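PDB 4Z9N: amino acid ABC transporter, periplasmic amino acid-binding protein from Brucella ovis, which binds glutathione and probably delivers it from the periplasm to an ABC-type importer. Local coordinates for residues Tyr108-Leu121 / Tyr173-Ser187. Residues are numbered along the deposited sequence; the frame is centred on the assembly and turned at random.
Sequences YYDGQGFMINSKKL and YDSGRCDAYTTDQSS. With GSH (glutathione), chain U.
T182 OG1 lies over one face of the F114 ring, 3.6 Å above its plane and displaced toward the rim; the Y173 ring has I116 C at its edge and takes the CB of Y181 over the centre of one face. F114 with T182 and M115 with Y181 are pairs of two antiparallel strands, 112-117 against 180-182 (axes 157° apart), in one lobe of a periplasmic-binding-protein fold. F114 and T182 share one side of the sheet, M115 and Y181 the other, where the Y173 ring packs from the end of helix 166-174. M115 and Y181 exchange two backbone bonds.

The same T182 OG1, anti to the backbone N (chi1 -172°), donates to G113 O at 2.8 Å and receives Q112 NE2 at 2.9 Å, so one oxygen ties two neighbouring residues of the opposite strand. The extended Q112 side chain reaches helix 142-153, where N146 ND2 donates to OE1 and NE2 donates to T143 O. On the M115 side, the sulfur-bearing chain bends at chi3 and brings CE to 3.8 Å from Y173 CE2; the hydroxyl of Y173 is bonded to H201.

Past F114 the pairing runs on to a corner at T183, beyond which helix 185-192 begins. Q185 N donates to G111 O, fastening the first helical residue to the long strand. The same corner belongs to the ligand pocket: D184 OD2 accepts from glutathione N1 at 2.6 Å. Because D110 and D184 carboxylates approach to 5.0 Å between their OD2 atoms, the ligand's amino group and the S186 donors probably ease their mutual repulsion. D110 OD2 itself accepts S186 N on its syn lone pair and S186 OG at 2.5 Å, the latter 34° out of the carboxylate plane.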
ATOM      1  N   TYR D 108      10.173  -1.238  -1.956  1.00 12.33           N
ATOM      2  CA  TYR D 108      11.117  -0.163  -1.693  1.00 14.11           C
ATOM      3  C   TYR D 108      10.558   1.136  -2.260  1.00 13.42           C
ATOM      4  O   TYR D 108      10.355   1.230  -3.464  1.00 13.12           O
ATOM      5  CB  TYR D 108      12.493  -0.478  -2.312  1.00 13.58           C
ATOM      6  CG  TYR D 108      13.563   0.500  -1.887  1.00 14.41           C
ATOM      7  CD1 TYR D 108      13.722   1.713  -2.544  1.00 13.38           C
ATOM      8  CD2 TYR D 108      14.383   0.226  -0.803  1.00 19.03           C
ATOM      9  CE1 TYR D 108      14.673   2.621  -2.142  1.00 15.14           C
ATOM     10  CE2 TYR D 108      15.337   1.126  -0.391  1.00 16.27           C
ATOM     11  CZ  TYR D 108      15.472   2.323  -1.063  1.00 19.15           C
ATOM     12  OH  TYR D 108      16.411   3.230  -0.648  1.00 17.71           O
ATOM     13  N   TYR D 109      10.288   2.114  -1.388  1.00 11.24           N
ATOM     14  CA  TYR D 109       9.883   3.451  -1.837  1.00 13.34           C
ATOM     15  C   TYR D 109      11.123   4.252  -2.180  1.00 12.44           C
ATOM     16  O   TYR D 109      11.958   4.463  -1.324  1.00 13.95           O
ATOM     17  CB  TYR D 109       9.088   4.194  -0.765  1.00 12.50           C
ATOM     18  CG  TYR D 109       7.767   3.545  -0.408  1.00 12.96           C
ATOM     19  CD1 TYR D 109       7.711   2.545   0.548  1.00 13.07           C
ATOM     20  CD2 TYR D 109       6.587   3.926  -1.032  1.00 13.44           C
ATOM     21  CE1 TYR D 109       6.510   1.941   0.887  1.00 14.32           C
ATOM     22  CE2 TYR D 109       5.381   3.330  -0.704  1.00 10.26           C
ATOM     23  CZ  TYR D 109       5.355   2.335   0.253  1.00 14.99           C
ATOM     24  OH  TYR D 109       4.158   1.745   0.593  1.00 17.32           O
ATOM     25  N   ASP D 110      11.235   4.704  -3.431  1.00 11.54           N
ATOM     26  CA  ASP D 110      12.390   5.501  -3.845  1.00 13.69           C
ATOM     27  C   ASP D 110      11.912   6.789  -4.537  1.00 13.11           C
ATOM     28  O   ASP D 110      10.711   7.069  -4.602  1.00 11.15           O
ATOM     29  CB  ASP D 110      13.287   4.690  -4.784  1.00 14.63           C
ATOM     30  CG  ASP D 110      14.754   5.047  -4.652  1.00 17.52           C
ATOM     31  OD1 ASP D 110      15.063   6.057  -3.985  1.00 14.98           O
ATOM     32  OD2 ASP D 110      15.594   4.300  -5.209  1.00 16.74           O
ATOM     33  N   GLY D 111      12.858   7.586  -5.011  1.00 12.34           N
ATOM     34  CA  GLY D 111      12.556   8.796  -5.757  1.00 15.26           C
ATOM     35  C   GLY D 111      13.726   9.067  -6.684  1.00 15.94           C
ATOM     36  O   GLY D 111      14.839   8.601  -6.416  1.00 16.36           O
ATOM     37  N   GLN D 112      13.492   9.805  -7.765  1.00 11.23           N
ATOM     38  CA  GLN D 112      14.557  10.078  -8.743  1.00 13.98           C
ATOM     39  C   GLN D 112      15.502  11.181  -8.282  1.00 14.37           C
ATOM     40  O   GLN D 112      15.060  12.202  -7.742  1.00 15.22           O
ATOM     41  CB  GLN D 112      13.939  10.461 -10.086  1.00 12.76           C
ATOM     42  CG  GLN D 112      14.929  10.832 -11.177  1.00 11.89           C
ATOM     43  CD  GLN D 112      14.246  10.939 -12.525  1.00 15.44           C
ATOM     44  OE1 GLN D 112      13.095  10.523 -12.682  1.00 13.98           O
ATOM     45  NE2 GLN D 112      14.947  11.499 -13.516  1.00 14.58           N
ATOM     46  N   GLY D 113      16.802  10.979  -8.508  1.00 13.17           N
ATOM     47  CA  GLY D 113      17.800  11.971  -8.163  1.00 15.59           C
ATOM     48  C   GLY D 113      18.860  12.119  -9.239  1.00 16.23           C
ATOM     49  O   GLY D 113      18.759  11.514 -10.320  1.00 16.25           O
ATOM     50  N   PHE D 114      19.855  12.949  -8.947  1.00 17.77           N
ATOM     51  CA  PHE D 114      20.954  13.259  -9.863  1.00 17.94           C
ATOM     52  C   PHE D 114      22.303  13.070  -9.185  1.00 17.92           C
ATOM     53  O   PHE D 114      22.463  13.408  -8.017  1.00 19.76           O
ATOM     54  CB  PHE D 114      20.852  14.700 -10.369  1.00 17.28           C
ATOM     55  CG  PHE D 114      19.630  14.966 -11.176  1.00 17.73           C
ATOM     56  CD1 PHE D 114      18.444  15.349 -10.554  1.00 18.70           C
ATOM     57  CD2 PHE D 114      19.652  14.799 -12.552  1.00 18.12           C
ATOM     58  CE1 PHE D 114      17.310  15.584 -11.295  1.00 18.03           C
ATOM     59  CE2 PHE D 114      18.516  15.030 -13.310  1.00 18.96           C
ATOM     60  CZ  PHE D 114      17.342  15.423 -12.677  1.00 18.92           C
ATOM     61  N   MET D 115      23.273  12.545  -9.924  1.00 18.46           N
ATOM     62  CA  MET D 115      24.625  12.352  -9.393  1.00 19.86           C
ATOM     63  C   MET D 115      25.649  13.049 -10.284  1.00 20.96           C
ATOM     64  O   MET D 115      25.525  13.014 -11.513  1.00 21.88           O
ATOM     65  CB  MET D 115      24.936  10.862  -9.277  1.00 22.18           C
ATOM     66  CG  MET D 115      26.280  10.539  -8.622  1.00 22.65           C
ATOM     67  SD  MET D 115      26.391   8.782  -8.196  1.00 21.69           S
ATOM     68  CE  MET D 115      26.438   8.035  -9.825  1.00 20.71           C
ATOM     69  N   ILE D 116      26.646  13.680  -9.662  1.00 22.46           N
ATOM     70  CA  ILE D 116      27.734  14.329 -10.388  1.00 26.26           C
ATOM     71  C   ILE D 116      29.075  13.913  -9.815  1.00 29.87           C
ATOM     72  O   ILE D 116      29.164  13.434  -8.683  1.00 25.69           O
ATOM     73  CB  ILE D 116      27.632  15.866 -10.346  1.00 26.33           C
ATOM     74  CG1 ILE D 116      27.645  16.354  -8.892  1.00 30.21           C
ATOM     75  CG2 ILE D 116      26.403  16.360 -11.094  1.00 23.07           C
ATOM     76  CD1 ILE D 116      28.028  17.797  -8.723  1.00 33.36           C
ATOM     77  N   ASN D 117      30.124  14.124 -10.600  1.00 26.62           N
ATOM     78  CA  ASN D 117      31.478  14.011 -10.090  1.00 28.54           C
ATOM     79  C   ASN D 117      31.843  15.367  -9.522  1.00 29.87           C
ATOM     80  O   ASN D 117      32.058  16.319 -10.273  1.00 34.16           O
ATOM     81  CB  ASN D 117      32.449  13.584 -11.192  1.00 33.51           C
ATOM     82  CG  ASN D 117      33.853  13.352 -10.667  1.00 31.50           C
ATOM     83  OD1 ASN D 117      34.370  14.147  -9.886  1.00 35.13           O
ATOM     84  ND2 ASN D 117      34.458  12.239 -11.061  1.00 33.54           N
ATOM     85  N   SER D 118      31.920  15.453  -8.195  1.00 30.53           N
ATOM     86  CA  SER D 118      32.158  16.728  -7.523  1.00 39.31           C
ATOM     87  C   SER D 118      33.583  17.224  -7.735  1.00 39.53           C
ATOM     88  O   SER D 118      33.879  18.399  -7.503  1.00 38.06           O
ATOM     89  CB  SER D 118      31.860  16.610  -6.026  1.00 40.55           C
ATOM     90  OG  SER D 118      32.706  15.658  -5.408  1.00 45.58           O
ATOM     91  N   LYS D 119      34.461  16.334  -8.184  1.00 36.77           N
ATOM     92  CA  LYS D 119      35.823  16.738  -8.509  1.00 41.60           C
ATOM     93  C   LYS D 119      35.853  17.429  -9.878  1.00 44.73           C
ATOM     94  O   LYS D 119      36.589  18.400 -10.072  1.00 49.34           O
ATOM     95  CB  LYS D 119      36.767  15.534  -8.474  1.00 40.10           C
ATOM     96  N   LYS D 120      35.043  16.949 -10.823  1.00 39.08           N
ATOM     97  CA  LYS D 120      34.979  17.574 -12.145  1.00 38.19           C
ATOM     98  C   LYS D 120      34.009  18.750 -12.160  1.00 41.31           C
ATOM     99  O   LYS D 120      34.233  19.751 -12.845  1.00 42.38           O
ATOM    100  CB  LYS D 120      34.561  16.561 -13.207  1.00 36.91           C
ATOM    101  CG  LYS D 120      35.422  15.329 -13.234  1.00 39.98           C
ATOM    102  CD  LYS D 120      35.022  14.404 -14.359  1.00 37.93           C
ATOM    103  CE  LYS D 120      35.936  13.196 -14.383  1.00 39.97           C
ATOM    104  NZ  LYS D 120      35.719  12.377 -15.592  1.00 37.35           N
ATOM    105  N   LEU D 121      32.918  18.616 -11.416  1.00 36.87           N
ATOM    106  CA  LEU D 121      31.918  19.673 -11.348  1.00 39.28           C
ATOM    107  C   LEU D 121      31.883  20.289  -9.961  1.00 38.43           C
ATOM    108  O   LEU D 121      30.887  20.186  -9.255  1.00 36.87           O
ATOM    109  CB  LEU D 121      30.524  19.143 -11.717  1.00 37.93           C
ATOM    110  CG  LEU D 121      30.019  19.361 -13.145  1.00 41.81           C
ATOM    111  CD1 LEU D 121      30.921  18.664 -14.154  1.00 46.50           C
ATOM    112  CD2 LEU D 121      28.573  18.892 -13.278  1.00 40.89           C
ATOM    113  N   TYR D 173      29.070   8.292 -18.467  1.00 26.60           N
ATOM    114  CA  TYR D 173      29.110   9.171 -17.305  1.00 26.37           C
ATOM    115  C   TYR D 173      30.511   9.203 -16.688  1.00 27.86           C
ATOM    116  O   TYR D 173      31.054  10.274 -16.417  1.00 28.71           O
ATOM    117  CB  TYR D 173      28.090   8.724 -16.253  1.00 25.09           C
ATOM    118  CG  TYR D 173      28.227   9.440 -14.924  1.00 25.73           C
ATOM    119  CD1 TYR D 173      27.956  10.798 -14.811  1.00 24.87           C
ATOM    120  CD2 TYR D 173      28.618   8.750 -13.782  1.00 25.38           C
ATOM    121  CE1 TYR D 173      28.087  11.452 -13.597  1.00 25.01           C
ATOM    122  CE2 TYR D 173      28.739   9.389 -12.570  1.00 25.50           C
ATOM    123  CZ  TYR D 173      28.477  10.736 -12.477  1.00 26.55           C
ATOM    124  OH  TYR D 173      28.617  11.367 -11.259  1.00 25.61           O
ATOM    125  N   ASP D 174      31.077   8.024 -16.459  1.00 28.46           N
ATOM    126  CA  ASP D 174      32.358   7.926 -15.766  1.00 30.62           C
ATOM    127  C   ASP D 174      33.481   8.539 -16.595  1.00 31.38           C
ATOM    128  O   ASP D 174      34.414   9.143 -16.053  1.00 32.50           O
ATOM    129  CB  ASP D 174      32.678   6.465 -15.442  1.00 33.71           C
ATOM    130  CG  ASP D 174      33.564   6.328 -14.221  1.00 35.58           C
ATOM    131  OD1 ASP D 174      33.746   7.349 -13.524  1.00 35.75           O
ATOM    132  OD2 ASP D 174      34.047   5.208 -13.944  1.00 32.73           O
ATOM    133  N   SER D 175      33.384   8.393 -17.909  1.00 33.50           N
ATOM    134  CA  SER D 175      34.425   8.884 -18.807  1.00 36.51           C
ATOM    135  C   SER D 175      34.383  10.405 -18.897  1.00 37.43           C
ATOM    136  O   SER D 175      35.337  11.039 -19.346  1.00 36.81           O
ATOM    137  CB  SER D 175      34.261   8.277 -20.194  1.00 35.11           C
ATOM    138  OG  SER D 175      33.120   8.827 -20.829  1.00 34.77           O
ATOM    139  N   GLY D 176      33.266  10.985 -18.472  1.00 34.77           N
ATOM    140  CA  GLY D 176      33.109  12.426 -18.511  1.00 37.38           C
ATOM    141  C   GLY D 176      32.385  12.922 -19.747  1.00 38.79           C
ATOM    142  O   GLY D 176      32.191  14.124 -19.917  1.00 41.92           O
ATOM    143  N   ARG D 177      31.982  11.998 -20.614  1.00 36.78           N
ATOM    144  CA  ARG D 177      31.161  12.356 -21.767  1.00 37.89           C
ATOM    145  C   ARG D 177      29.824  12.972 -21.320  1.00 36.48           C
ATOM    146  O   ARG D 177      29.281  13.843 -21.995  1.00 36.54           O
ATOM    147  CB  ARG D 177      30.922  11.137 -22.661  1.00 36.43           C
ATOM    148  N   CYS D 178      29.303  12.523 -20.180  1.00 30.28           N
ATOM    149  CA  CYS D 178      28.105  13.119 -19.581  1.00 26.20           C
ATOM    150  C   CYS D 178      28.464  13.834 -18.277  1.00 26.40           C
ATOM    151  O   CYS D 178      29.329  13.364 -17.528  1.00 29.89           O
ATOM    152  CB  CYS D 178      27.043  12.064 -19.281  1.00 27.17           C
ATOM    153  SG  CYS D 178      26.207  11.284 -20.699  1.00 33.32           S
ATOM    154  N   ASP D 179      27.788  14.943 -17.996  1.00 25.92           N
ATOM    155  CA  ASP D 179      28.064  15.730 -16.798  1.00 26.23           C
ATOM    156  C   ASP D 179      27.399  15.168 -15.550  1.00 25.23           C
ATOM    157  O   ASP D 179      27.874  15.388 -14.437  1.00 25.71           O
ATOM    158  CB  ASP D 179      27.600  17.170 -16.981  1.00 26.28           C
ATOM    159  CG  ASP D 179      28.301  17.858 -18.103  1.00 27.44           C
ATOM    160  OD1 ASP D 179      29.546  17.852 -18.102  1.00 28.74           O
ATOM    161  OD2 ASP D 179      27.607  18.404 -18.976  1.00 27.17           O
ATOM    162  N   ALA D 180      26.289  14.471 -15.740  1.00 23.96           N
ATOM    163  CA  ALA D 180      25.505  13.959 -14.621  1.00 22.96           C
ATOM    164  C   ALA D 180      24.800  12.667 -15.016  1.00 23.01           C
ATOM    165  O   ALA D 180      24.697  12.332 -16.202  1.00 22.06           O
ATOM    166  CB  ALA D 180      24.491  14.999 -14.152  1.00 22.28           C
ATOM    167  N   TYR D 181      24.340  11.950 -14.000  1.00 21.95           N
ATOM    168  CA  TYR D 181      23.657  10.673 -14.147  1.00 21.47           C
ATOM    169  C   TYR D 181      22.316  10.815 -13.437  1.00 19.90           C
ATOM    170  O   TYR D 181      22.271  11.341 -12.317  1.00 19.41           O
ATOM    171  CB  TYR D 181      24.498   9.552 -13.514  1.00 22.84           C
ATOM    172  CG  TYR D 181      24.161   8.127 -13.919  1.00 20.93           C
ATOM    173  CD1 TYR D 181      22.926   7.561 -13.609  1.00 19.81           C
ATOM    174  CD2 TYR D 181      25.104   7.333 -14.567  1.00 25.50           C
ATOM    175  CE1 TYR D 181      22.634   6.240 -13.976  1.00 21.91           C
ATOM    176  CE2 TYR D 181      24.826   6.023 -14.931  1.00 21.80           C
ATOM    177  CZ  TYR D 181      23.592   5.481 -14.630  1.00 20.69           C
ATOM    178  OH  TYR D 181      23.322   4.176 -14.997  1.00 22.35           O
ATOM    179  N   THR D 182      21.224  10.368 -14.049  1.00 18.55           N
ATOM    180  CA  THR D 182      19.973  10.367 -13.309  1.00 17.51           C
ATOM    181  C   THR D 182      19.338   8.979 -13.305  1.00 23.16           C
ATOM    182  O   THR D 182      19.337   8.269 -14.320  1.00 17.05           O
ATOM    183  CB  THR D 182      18.945  11.413 -13.858  1.00 16.97           C
ATOM    184  OG1 THR D 182      17.818  11.479 -12.974  1.00 17.00           O
ATOM    185  CG2 THR D 182      18.442  11.051 -15.270  1.00 17.06           C
ATOM    186  N   THR D 183      18.842   8.598 -12.133  1.00 18.23           N
ATOM    187  CA  THR D 183      18.027   7.400 -11.954  1.00 16.81           C
ATOM    188  C   THR D 183      17.490   7.426 -10.521  1.00 16.03           C
ATOM    189  O   THR D 183      17.598   8.449  -9.835  1.00 16.00           O
ATOM    190  CB  THR D 183      18.816   6.077 -12.231  1.00 16.49           C
ATOM    191  OG1 THR D 183      17.935   4.956 -12.055  1.00 18.14           O
ATOM    192  CG2 THR D 183      20.000   5.921 -11.307  1.00 19.56           C
ATOM    193  N   ASP D 184      16.892   6.324 -10.074  1.00 16.40           N
ATOM    194  CA  ASP D 184      16.385   6.248  -8.699  1.00 16.76           C
ATOM    195  C   ASP D 184      17.523   6.408  -7.718  1.00 18.60           C
ATOM    196  O   ASP D 184      18.648   5.978  -7.993  1.00 17.77           O
ATOM    197  CB  ASP D 184      15.664   4.926  -8.481  1.00 15.41           C
ATOM    198  CG  ASP D 184      14.518   4.759  -9.436  1.00 14.76           C
ATOM    199  OD1 ASP D 184      13.817   5.768  -9.652  1.00 15.21           O
ATOM    200  OD2 ASP D 184      14.329   3.652  -9.996  1.00 15.28           O
ATOM    201  N   GLN D 185      17.253   7.029  -6.575  1.00 15.50           N
ATOM    202  CA  GLN D 185      18.353   7.363  -5.691  1.00 16.45           C
ATOM    203  C   GLN D 185      19.091   6.115  -5.199  1.00 18.87           C
ATOM    204  O   GLN D 185      20.337   6.102  -5.158  1.00 18.13           O
ATOM    205  CB  GLN D 185      17.851   8.182  -4.504  1.00 21.26           C
ATOM    206  CG  GLN D 185      18.935   8.537  -3.533  1.00 30.70           C
ATOM    207  CD  GLN D 185      18.374   9.170  -2.286  1.00 40.89           C
ATOM    208  OE1 GLN D 185      17.969  10.330  -2.295  1.00 48.25           O
ATOM    209  NE2 GLN D 185      18.289   8.389  -1.219  1.00 39.33           N
ATOM    210  N   SER D 186      18.349   5.057  -4.867  1.00 16.66           N
ATOM    211  CA  SER D 186      19.000   3.834  -4.377  1.00 19.24           C
ATOM    212  C   SER D 186      19.852   3.234  -5.478  1.00 19.99           C
ATOM    213  O   SER D 186      20.858   2.592  -5.205  1.00 19.34           O
ATOM    214  CB  SER D 186      17.984   2.797  -3.876  1.00 17.75           C
ATOM    215  OG  SER D 186      17.140   2.342  -4.929  1.00 18.03           O
ATOM    216  N   SER D 187      19.452   3.462  -6.724  1.00 17.39           N
ATOM    217  CA  SER D 187      20.208   2.938  -7.852  1.00 17.97           C
ATOM    218  C   SER D 187      21.516   3.713  -8.033  1.00 21.38           C
ATOM    219  O   SER D 187      22.546   3.138  -8.417  1.00 22.69           O
ATOM    220  CB  SER D 187      19.372   3.011  -9.133  1.00 20.35           C
ATOM    221  OG  SER D 187      18.205   2.206  -9.023  1.00 20.84           O
TER
HETATM  222  N1  GSH U 401      12.400   2.679 -11.485  1.00 12.03           N
HETATM  223  CA1 GSH U 401      12.569   3.207 -12.840  1.00 10.27           C
HETATM  224  C1  GSH U 401      11.530   2.554 -13.747  1.00 12.10           C
HETATM  225  O11 GSH U 401      11.399   2.972 -14.931  1.00 15.66           O
HETATM  226  O12 GSH U 401      10.813   1.601 -13.330  1.00 11.89           O
HETATM  227  CB1 GSH U 401      13.964   2.899 -13.410  1.00  9.38           C
HETATM  228  CG1 GSH U 401      14.163   1.371 -13.442  1.00 10.87           C
HETATM  229  CD1 GSH U 401      15.427   1.058 -14.236  1.00 16.59           C
HETATM  230  OE1 GSH U 401      15.409   0.335 -15.184  1.00 17.25           O
HETATM  231  N2  GSH U 401      16.665   1.656 -13.799  1.00 15.97           N
HETATM  232  CA2 GSH U 401      17.860   1.375 -14.572  1.00 18.95           C
HETATM  233  C2  GSH U 401      18.222  -0.117 -14.560  1.00 16.60           C
HETATM  234  O2  GSH U 401      17.815  -0.891 -13.754  1.00 16.80           O
HETATM  235  CB2 GSH U 401      19.010   2.287 -14.130  1.00 18.47           C
HETATM  236  SG2 GSH U 401      19.630   1.864 -12.478  1.00 23.59           S
HETATM  237  N3  GSH U 401      19.070  -0.582 -15.638  1.00 16.84           N
HETATM  238  CA3 GSH U 401      19.448  -1.967 -15.704  1.00 20.58           C
HETATM  239  C3  GSH U 401      19.130  -2.489 -17.105  1.00 19.23           C
HETATM  240  O31 GSH U 401      19.600  -3.603 -17.455  1.00 23.49           O
HETATM  241  O32 GSH U 401      18.394  -1.821 -17.896  1.00 19.53           O
HETATM  242  O   HOH W   1      13.696   7.420 -11.780  1.00 15.25           O
HETATM  243  O   HOH W   2      30.155  15.138 -13.168  1.00 27.47           O
HETATM  244  O   HOH W   3      33.793  10.220 -13.164  1.00 35.27           O
HETATM  245  O   HOH W   4      33.116  11.981 -15.241  1.00 38.66           O
HETATM  246  O   HOH W   5      37.001   9.735 -15.474  1.00 39.71           O